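Local coordinates for pilin (Streptococcus pyogenes serotype M1, PDB 3GLE), which assembles head to tail through intermolecular isopeptide bonds into the pilus needed for adhesion to host cells, bacterial aggregation and biofilm formation, at residues Thr184-Gln189 against Ser215-Tyr220; Ser194-Ile199 against Gln211-Ile216; Asn272-Glu277 against Ile286-Lys291. The protein carries 2 engineered substitutions. All coordinates share one frame; numbering follows the deposited sequence. Where two conformers were deposited one is given.

How the contacts relate
All three contacts lie in the same beta-rich domain. Contact 2 is a hairpin within one sheet, while contacts 1 and 3 bring elements of the two sheets together. Contacts 1 and 2, centred about 9 Å apart, share Ser215 and Ile216: the hairpin strand of contact 2 runs directly into the turn of contact 1. They also meet where Tyr220 OH lies 2.5 Å from Thr212 OG1, a probable hydrogen bond. Contact 3 is separate, its centre about 18 Å from that of contact 1. It includes Asn290 of the Lys166-Asn290 isopeptide, and its Phe288 side chain is about 4 Å from that of Glu245, against about 11 Å for Leu219 of contact 1.

Contact 1: Thr184-Gln189 against Ser215-Tyr220; sequences TLKANQ and SIDQLY
A type II beta turn, Ser215 to Gln218, sets Ile216 and Asp217 at its corner against Leu185 and Ala187, at the C-terminal part of strand 179-185 and the residues after it. The turn carries the chain from strand 210-215 in one sheet to strand 220-224 in the other, and it is closed by the usual bond from Gln218 N to Ser215 O. Asp217, at the third position of the turn, has the positive phi (73°) expected there, and Asp217 N donates to Leu185 O at 2.7 Å. The same residue grips the neighbouring segment a second time. Its carboxylate reaches back to Ala187, whose N-H meets OD1 at 3.2 Å in a nearly straight bond (170°), but from well above the carboxylate plane, 63° out of it. On the buried side, Ile216 lays CG2 against the backbone of Ala187 and 3.7 Å from its CB. That branch stands anti to the backbone N of Ile216, which places it against Ala187; the Ile216 side chain also touches Leu33 and Tyr191. At the end of the turn a water bridges the two segments, accepting from Leu185 N and donating to Gln218 O at 2.6 Å. Direct pairing then takes over through backbone bonding of Tyr220 with Leu183. At this end Leu219 swings its CD1 methyl across Thr184, stopping 3.4 Å from OG1.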
loop_
_atom_site.group_PDB
_atom_site.type_symbol
_atom_site.label_atom_id
_atom_site.label_comp_id
_atom_site.label_asym_id
_atom_site.label_seq_id
_atom_site.Cartn_x
_atom_site.Cartn_y
_atom_site.Cartn_z
ATOM N N THR A 184 9.535 -15.422 10.409
ATOM C CA THR A 184 8.294 -14.980 11.017
ATOM C C THR A 184 8.009 -13.575 10.541
ATOM O O THR A 184 8.849 -12.711 10.666
ATOM C CB THR A 184 8.390 -14.970 12.549
ATOM O OG1 THR A 184 9.013 -16.174 12.982
ATOM C CG2 THR A 184 6.990 -14.855 13.205
ATOM N N LEU A 185 6.844 -13.352 9.960
ATOM C CA LEU A 185 6.405 -11.999 9.677
ATOM C C LEU A 185 5.389 -11.596 10.752
ATOM O O LEU A 185 4.557 -12.404 11.135
ATOM C CB LEU A 185 5.795 -11.927 8.287
ATOM C CG LEU A 185 6.629 -12.529 7.154
ATOM C CD1 LEU A 185 5.718 -12.901 6.026
ATOM C CD2 LEU A 185 7.667 -11.568 6.661
ATOM N N LYS A 186 5.482 -10.363 11.249
ATOM C CA LYS A 186 4.602 -9.927 12.330
ATOM C C LYS A 186 3.398 -9.127 11.844
ATOM O O LYS A 186 3.508 -8.280 10.971
ATOM C CB LYS A 186 5.397 -9.164 13.391
ATOM C CG LYS A 186 6.410 -10.049 14.123
ATOM C CD LYS A 186 5.715 -11.240 14.797
ATOM C CE LYS A 186 6.684 -12.092 15.616
ATOM N NZ LYS A 186 5.991 -13.250 16.266
ATOM N N ALA A 187 2.243 -9.430 12.417
ATOM C CA ALA A 187 1.012 -8.710 12.128
ATOM C C ALA A 187 1.117 -7.294 12.670
ATOM O O ALA A 187 1.767 -7.061 13.698
ATOM C CB ALA A 187 -0.161 -9.418 12.762
ATOM N N ASN A 188 0.500 -6.353 11.958
ATOM C CA ASN A 188 0.344 -4.965 12.402
ATOM C C ASN A 188 -1.070 -4.512 12.016
ATOM O O ASN A 188 -1.896 -5.322 11.572
ATOM C CB ASN A 188 1.393 -4.056 11.750
ATOM C CG ASN A 188 1.275 -4.021 10.242
ATOM O OD1 ASN A 188 0.267 -4.466 9.657
ATOM N ND2 ASN A 188 2.324 -3.510 9.593
ATOM N N GLN A 189 -1.345 -3.217 12.125
ATOM C CA GLN A 189 -2.714 -2.767 11.886
ATOM C C GLN A 189 -3.127 -2.882 10.419
ATOM O O GLN A 189 -4.302 -3.050 10.119
ATOM C CB GLN A 189 -2.919 -1.359 12.381
ATOM C CG GLN A 189 -2.035 -0.282 11.732
ATOM C CD GLN A 189 -2.259 1.045 12.443
ATOM O OE1 GLN A 189 -2.984 1.087 13.433
ATOM N NE2 GLN A 189 -1.654 2.122 11.952
ATOM N N SER A 215 2.168 -17.541 6.275
ATOM C CA SER A 215 1.144 -16.763 6.991
ATOM C C SER A 215 1.769 -15.798 7.985
ATOM O O SER A 215 2.619 -16.192 8.794
ATOM C CB SER A 215 0.191 -17.658 7.779
ATOM O OG SER A 215 -0.350 -18.662 6.963
ATOM N N ILE A 216 1.309 -14.555 7.940
ATOM C CA ILE A 216 1.638 -13.554 8.941
ATOM C C ILE A 216 1.307 -14.078 10.348
ATOM O O ILE A 216 0.248 -14.677 10.557
ATOM C CB ILE A 216 0.889 -12.210 8.644
ATOM C CG1 ILE A 216 1.391 -11.626 7.328
ATOM C CG2 ILE A 216 1.099 -11.191 9.776
ATOM C CD1 ILE A 216 0.534 -10.524 6.747
ATOM N N ASP A 217 2.244 -13.870 11.280
ATOM C CA ASP A 217 2.178 -14.363 12.670
ATOM C C ASP A 217 2.406 -15.868 12.807
ATOM O O ASP A 217 2.271 -16.436 13.896
ATOM C CB ASP A 217 0.884 -13.929 13.405
ATOM C CG ASP A 217 1.068 -12.662 14.247
ATOM O OD1 ASP A 217 2.179 -12.082 14.237
ATOM O OD2 ASP A 217 0.098 -12.244 14.936
ATOM N N GLN A 218 2.802 -16.509 11.716
ATOM C CA GLN A 218 3.030 -17.951 11.758
ATOM C C GLN A 218 4.438 -18.271 11.268
ATOM O O GLN A 218 4.814 -17.892 10.164
ATOM C CB GLN A 218 1.964 -18.662 10.913
ATOM C CG GLN A 218 1.883 -20.167 11.108
ATOM C CD GLN A 218 0.592 -20.782 10.546
ATOM O OE1 GLN A 218 -0.463 -20.115 10.454
ATOM N NE2 GLN A 218 0.674 -22.066 10.176
ATOM N N LEU A 219 5.222 -18.953 12.100
ATOM C CA LEU A 219 6.571 -19.370 11.704
ATOM C C LEU A 219 6.543 -20.167 10.384
ATOM O O LEU A 219 5.814 -21.144 10.256
ATOM C CB LEU A 219 7.249 -20.191 12.827
ATOM C CG LEU A 219 8.709 -20.681 12.680
ATOM C CD1 LEU A 219 9.684 -19.501 12.555
ATOM C CD2 LEU A 219 9.125 -21.543 13.864
ATOM N N TYR A 220 7.330 -19.725 9.414
ATOM C CA TYR A 220 7.468 -20.401 8.127
ATOM C C TYR A 220 8.788 -21.139 8.118
ATOM O O TYR A 220 9.845 -20.534 8.287
ATOM C CB TYR A 220 7.460 -19.387 6.979
ATOM C CG TYR A 220 7.732 -20.001 5.618
ATOM C CD1 TYR A 220 6.763 -20.779 4.980
ATOM C CD2 TYR A 220 8.952 -19.803 4.969
ATOM C CE1 TYR A 220 7.003 -21.356 3.726
ATOM C CE2 TYR A 220 9.195 -20.361 3.705
ATOM C CZ TYR A 220 8.210 -21.135 3.103
ATOM O OH TYR A 220 8.440 -21.694 1.887
HETATM O O HOH W 1 5.535 -15.723 9.017
#

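Contact 2: Ser194-Ile199 against Gln211-Ile216; sequences SEKVMI and QTEASI
The carbonyl oxygen of Ile199 receives Thr212 N at 2.7 Å, a water at 3.2 Å and, more weakly, the CA-H of Gln211. It lies in the antiparallel hairpin of strands 196-202 and 210-215, where Val197 with Ala214 and Ile199 with Thr212 form the hydrogen-bonded pairs. At the end of the ladder a G1-type beta bulge sets two residues, Ser194 and Glu195, against Ile216 alone: Ser194 N bonds Ile216 O, and Ile216 N bonds Glu195 O.

The two faces differ in character. On the one carrying Val197, Ile199 and Ala214, Ile199 CD1 rests 3.7 Å from Ala214 CB, while Val197 CG2, from the directly paired residue, lies 4.1 Å from Ala214 CB. Tyr220 packs on Ile199 and Ala214, and Val232 on Val197 and Ile199. Thr212 belongs to this face as well; with OG1 in the crowded position between N and carbonyl carbon (chi1 54°), it probably hydrogen-bonds the hydroxyl of Tyr220, and it bonds the bridging water. On the face of Lys196 and Glu213, the lysine stretches across the strands to lay its methylenes beside the carboxylate. CD comes within 3.3 Å of Glu213 OE1, but a bend at chi4 (77°) leaves NZ 5.2 Å from that oxygen.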
loop_
_atom_site.group_PDB
_atom_site.type_symbol
_atom_site.label_atom_id
_atom_site.label_comp_id
_atom_site.label_asym_id
_atom_site.label_seq_id
_atom_site.Cartn_x
_atom_site.Cartn_y
_atom_site.Cartn_z
ATOM N N SER A 194 -2.566 -14.371 9.769
ATOM C CA SER A 194 -3.076 -15.335 8.777
ATOM C C SER A 194 -3.138 -14.880 7.310
ATOM O O SER A 194 -3.409 -15.713 6.436
ATOM C CB SER A 194 -4.424 -15.932 9.191
ATOM O OG SER A 194 -4.219 -16.913 10.185
ATOM N N GLU A 195 -2.912 -13.600 7.018
ATOM C CA GLU A 195 -2.811 -13.205 5.615
ATOM C C GLU A 195 -1.561 -13.840 5.006
ATOM O O GLU A 195 -0.519 -13.983 5.673
ATOM C CB GLU A 195 -2.809 -11.688 5.444
ATOM C CG GLU A 195 -4.085 -11.020 5.954
ATOM C CD GLU A 195 -5.346 -11.478 5.210
ATOM O OE1 GLU A 195 -5.331 -11.540 3.952
ATOM O OE2 GLU A 195 -6.352 -11.783 5.892
ATOM N N LYS A 196 -1.662 -14.225 3.739
ATOM C CA LYS A 196 -0.581 -14.967 3.108
ATOM C C LYS A 196 0.332 -14.119 2.236
ATOM O O LYS A 196 -0.119 -13.152 1.619
ATOM C CB LYS A 196 -1.150 -16.159 2.346
ATOM C CG LYS A 196 -1.701 -17.227 3.273
ATOM C CD LYS A 196 -2.448 -18.294 2.527
ATOM C CE LYS A 196 -2.746 -19.482 3.442
ATOM N NZ LYS A 196 -3.895 -19.169 4.363
ATOM N N VAL A 197 1.626 -14.454 2.231
ATOM C CA VAL A 197 2.564 -13.879 1.280
ATOM C C VAL A 197 3.217 -14.984 0.458
ATOM O O VAL A 197 3.410 -16.111 0.945
ATOM C CB VAL A 197 3.621 -12.967 1.939
ATOM C CG1 VAL A 197 2.916 -11.880 2.781
ATOM C CG2 VAL A 197 4.570 -13.770 2.801
ATOM N N MET A 198 3.527 -14.660 -0.792
ATOM C CA MET A 198 4.037 -15.629 -1.745
ATOM C C MET A 198 5.540 -15.790 -1.631
ATOM O O MET A 198 6.280 -14.810 -1.426
ATOM C CB MET A 198 3.700 -15.199 -3.161
ATOM C CG MET A 198 2.206 -15.114 -3.414
ATOM S SD MET A 198 1.849 -14.651 -5.123
ATOM C CE MET A 198 2.261 -12.958 -5.067
ATOM N N ILE A 199 5.978 -17.036 -1.766
ATOM C CA ILE A 199 7.381 -17.391 -1.611
ATOM C C ILE A 199 7.793 -18.318 -2.757
ATOM O O ILE A 199 7.084 -19.284 -3.100
ATOM C CB ILE A 199 7.658 -18.014 -0.220
ATOM C CG1 ILE A 199 7.545 -16.907 0.828
ATOM C CG2 ILE A 199 9.065 -18.610 -0.148
ATOM C CD1 ILE A 199 7.698 -17.342 2.262
ATOM N N GLN A 211 6.873 -22.562 -5.596
ATOM C CA GLN A 211 6.043 -21.572 -4.933
ATOM C C GLN A 211 5.406 -22.142 -3.678
ATOM O O GLN A 211 4.736 -23.160 -3.739
ATOM C CB GLN A 211 4.896 -21.128 -5.848
ATOM C CG GLN A 211 5.306 -20.568 -7.192
ATOM C CD GLN A 211 5.685 -19.097 -7.127
ATOM O OE1 GLN A 211 4.984 -18.275 -6.516
ATOM N NE2 GLN A 211 6.792 -18.752 -7.780
ATOM N N THR A 212 5.598 -21.463 -2.551
ATOM C CA THR A 212 4.844 -21.754 -1.342
ATOM C C THR A 212 4.212 -20.460 -0.836
ATOM O O THR A 212 4.348 -19.429 -1.462
ATOM C CB THR A 212 5.729 -22.334 -0.226
ATOM O OG1 THR A 212 6.841 -21.459 0.012
ATOM C CG2 THR A 212 6.214 -23.783 -0.532
ATOM N N GLU A 213 3.521 -20.535 0.296
ATOM C CA GLU A 213 2.968 -19.367 0.972
ATOM C C GLU A 213 3.350 -19.371 2.460
ATOM O O GLU A 213 3.306 -20.421 3.091
ATOM C CB GLU A 213 1.443 -19.390 0.853
ATOM C CG GLU A 213 0.889 -19.037 -0.534
ATOM C CD GLU A 213 -0.650 -19.179 -0.656
ATOM O OE1 GLU A 213 -1.273 -20.058 0.017
ATOM O OE2 GLU A 213 -1.244 -18.409 -1.453
ATOM N N ALA A 214 3.713 -18.213 3.015
ATOM C CA ALA A 214 3.799 -18.005 4.478
ATOM C C ALA A 214 2.573 -17.244 5.031
ATOM O O ALA A 214 2.001 -16.418 4.324
ATOM C CB ALA A 214 5.085 -17.256 4.830
ATOM N N SER A 215 2.168 -17.541 6.275
ATOM C CA SER A 215 1.144 -16.763 6.991
ATOM C C SER A 215 1.769 -15.798 7.985
ATOM O O SER A 215 2.619 -16.192 8.794
ATOM C CB SER A 215 0.191 -17.658 7.779
ATOM O OG SER A 215 -0.350 -18.662 6.963
ATOM N N ILE A 216 1.309 -14.555 7.940
ATOM C CA ILE A 216 1.638 -13.554 8.941
ATOM C C ILE A 216 1.307 -14.078 10.348
ATOM O O ILE A 216 0.248 -14.677 10.557
ATOM C CB ILE A 216 0.889 -12.210 8.644
ATOM C CG1 ILE A 216 1.391 -11.626 7.328
ATOM C CG2 ILE A 216 1.099 -11.191 9.776
ATOM C CD1 ILE A 216 0.534 -10.524 6.747
HETATM O O HOH W 2 8.638 -21.904 -2.034
#

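Contact 3: Asn272-Glu277 against Ile286-Lys291; sequences NSTEQE and ITFTNK
Phe288 turns the edge of its ring, not a face, to the backbone of Asn272: CE2 comes within 3.3 Å of Asn272 O, and the carbonyl carbon lies in the ring plane. Edge and carbonyl meet inside a CnaB-like (reverse Ig) beta sandwich. Strand 284-291 belongs to one sheet, while segment 272-277 runs beside strand 240-245 of the other, bonding its backbone through Asn272 to Glu245 and Thr274 to Val243. An approach near the ring plane is consistent with a weakly positive aromatic C-H facing the oxygen, although the pair is no conventional hydrogen bond. Phe181 adds an edge-to-face ring contact, and Val164 and Val257 also pack on the Phe288 side chain.

Two residues earlier on the strand, Ile286 meets Thr274 with the side chains crossed at about a right angle. The threonine methyl CG2 reaches both CG2 and CD1 of the isoleucine, each at 4.0 Å. Thr274 thereby divides its branches: CG2 lies anti to the carbonyl carbon, toward Ile286, while OG1, between the backbone N and the carbonyl carbon (chi1 66°), donates to Glu275 O of its own segment and accepts from Val243 N of strand 240-245. Ser273 OG makes a matching bond to Thr274 O at 2.7 Å. Phe288 also lies against Glu245, the residue that autocatalyses isopeptide formation, and two positions further along the same strand Asn290 CG is joined covalently to Lys166 NZ.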
loop_
_atom_site.group_PDB
_atom_site.type_symbol
_atom_site.label_atom_id
_atom_site.label_comp_id
_atom_site.label_asym_id
_atom_site.label_seq_id
_atom_site.Cartn_x
_atom_site.Cartn_y
_atom_site.Cartn_z
ATOM N N ASN A 272 23.337 -16.572 14.226
ATOM C CA ASN A 272 22.378 -17.315 13.411
ATOM C C ASN A 272 21.026 -16.651 13.199
ATOM O O ASN A 272 20.152 -17.237 12.561
ATOM C CB ASN A 272 22.209 -18.737 13.953
ATOM C CG ASN A 272 21.741 -18.748 15.385
ATOM O OD1 ASN A 272 21.112 -17.790 15.850
ATOM N ND2 ASN A 272 22.055 -19.821 16.106
ATOM N N SER A 273 20.868 -15.424 13.690
ATOM C CA SER A 273 19.617 -14.698 13.524
ATOM C C SER A 273 19.792 -13.232 13.119
ATOM O O SER A 273 20.741 -12.559 13.522
ATOM C CB SER A 273 18.800 -14.752 14.818
ATOM O OG SER A 273 17.512 -14.195 14.604
ATOM N N THR A 274 18.852 -12.742 12.325
ATOM C CA THR A 274 18.744 -11.315 12.098
ATOM C C THR A 274 18.138 -10.779 13.382
ATOM O O THR A 274 17.667 -11.542 14.228
ATOM C CB THR A 274 17.800 -10.993 10.911
ATOM O OG1 THR A 274 16.456 -11.380 11.231
ATOM C CG2 THR A 274 18.227 -11.742 9.678
ATOM N N GLU A 275 18.187 -9.480 13.583
ATOM C CA GLU A 275 17.379 -8.937 14.655
ATOM C C GLU A 275 16.018 -8.643 14.022
ATOM O O GLU A 275 15.760 -9.058 12.877
ATOM C CB GLU A 275 18.052 -7.727 15.316
ATOM C CG GLU A 275 19.326 -8.094 16.105
ATOM C CD GLU A 275 19.050 -9.001 17.311
ATOM O OE1 GLU A 275 18.023 -8.783 18.002
ATOM O OE2 GLU A 275 19.862 -9.923 17.577
ATOM N N GLN A 276 15.136 -7.993 14.756
ATOM C CA GLN A 276 13.863 -7.625 14.177
ATOM C C GLN A 276 14.124 -6.524 13.146
ATOM O O GLN A 276 14.670 -5.466 13.484
ATOM C CB GLN A 276 12.910 -7.158 15.258
ATOM C CG GLN A 276 11.503 -6.882 14.777
ATOM C CD GLN A 276 10.537 -6.766 15.937
ATOM O OE1 GLN A 276 10.938 -6.847 17.089
ATOM N NE2 GLN A 276 9.270 -6.584 15.644
ATOM N N GLU A 277 13.777 -6.816 11.893
ATOM C CA GLU A 277 13.929 -5.900 10.787
ATOM C C GLU A 277 12.549 -5.389 10.415
ATOM O O GLU A 277 11.568 -6.092 10.595
ATOM C CB GLU A 277 14.500 -6.653 9.570
ATOM C CG GLU A 277 15.956 -7.076 9.692
ATOM C CD GLU A 277 16.884 -5.888 9.785
ATOM O OE1 GLU A 277 16.615 -4.876 9.091
ATOM O OE2 GLU A 277 17.858 -5.954 10.573
ATOM N N ILE A 286 19.262 -11.066 2.446
ATOM C CA ILE A 286 19.854 -11.560 3.646
ATOM C C ILE A 286 20.616 -12.856 3.311
ATOM O O ILE A 286 20.030 -13.826 2.806
ATOM C CB ILE A 286 18.759 -11.786 4.706
ATOM C CG1 ILE A 286 18.133 -10.430 5.077
ATOM C CG2 ILE A 286 19.327 -12.467 5.936
ATOM C CD1 ILE A 286 17.074 -10.484 6.088
ATOM N N THR A 287 21.920 -12.851 3.562
ATOM C CA THR A 287 22.763 -13.992 3.225
ATOM C C THR A 287 23.350 -14.575 4.505
ATOM O O THR A 287 24.054 -13.881 5.232
ATOM C CB THR A 287 23.914 -13.599 2.272
ATOM O OG1 THR A 287 23.384 -12.966 1.103
ATOM C CG2 THR A 287 24.746 -14.826 1.850
ATOM N N PHE A 288 23.056 -15.842 4.765
ATOM C CA PHE A 288 23.687 -16.588 5.858
ATOM C C PHE A 288 24.915 -17.356 5.326
ATOM O O PHE A 288 24.764 -18.261 4.490
ATOM C CB PHE A 288 22.691 -17.583 6.481
ATOM C CG PHE A 288 21.543 -16.938 7.254
ATOM C CD1 PHE A 288 20.473 -16.363 6.594
ATOM C CD2 PHE A 288 21.524 -16.973 8.637
ATOM C CE1 PHE A 288 19.420 -15.794 7.287
ATOM C CE2 PHE A 288 20.477 -16.396 9.348
ATOM C CZ PHE A 288 19.416 -15.806 8.665
ATOM N N THR A 289 26.112 -16.982 5.801
ATOM C CA THR A 289 27.361 -17.680 5.458
ATOM C C THR A 289 27.729 -18.700 6.558
ATOM O O THR A 289 27.893 -18.351 7.729
ATOM C CB THR A 289 28.526 -16.694 5.236
ATOM O OG1 THR A 289 28.222 -15.832 4.144
ATOM C CG2 THR A 289 29.858 -17.392 4.941
ATOM N N ASN A 290 27.840 -19.961 6.149
ATOM C CA ASN A 290 28.184 -21.064 7.022
ATOM C C ASN A 290 29.555 -21.577 6.647
ATOM O O ASN A 290 29.751 -22.130 5.570
ATOM C CB ASN A 290 27.138 -22.176 6.904
ATOM C CG ASN A 290 25.791 -21.762 7.508
ATOM O OD1 ASN A 290 25.679 -21.564 8.702
ATOM N N LYS A 291 30.507 -21.341 7.527
ATOM C CA LYS A 291 31.906 -21.675 7.278
ATOM C C LYS A 291 32.340 -22.855 8.145
ATOM O O LYS A 291 32.067 -22.889 9.348
ATOM C CB LYS A 291 32.786 -20.454 7.584
ATOM C CG LYS A 291 34.282 -20.642 7.389
ATOM C CD LYS A 291 34.982 -19.295 7.548
ATOM C CE LYS A 291 36.472 -19.404 7.256
ATOM N NZ LYS A 291 37.235 -18.130 7.485
#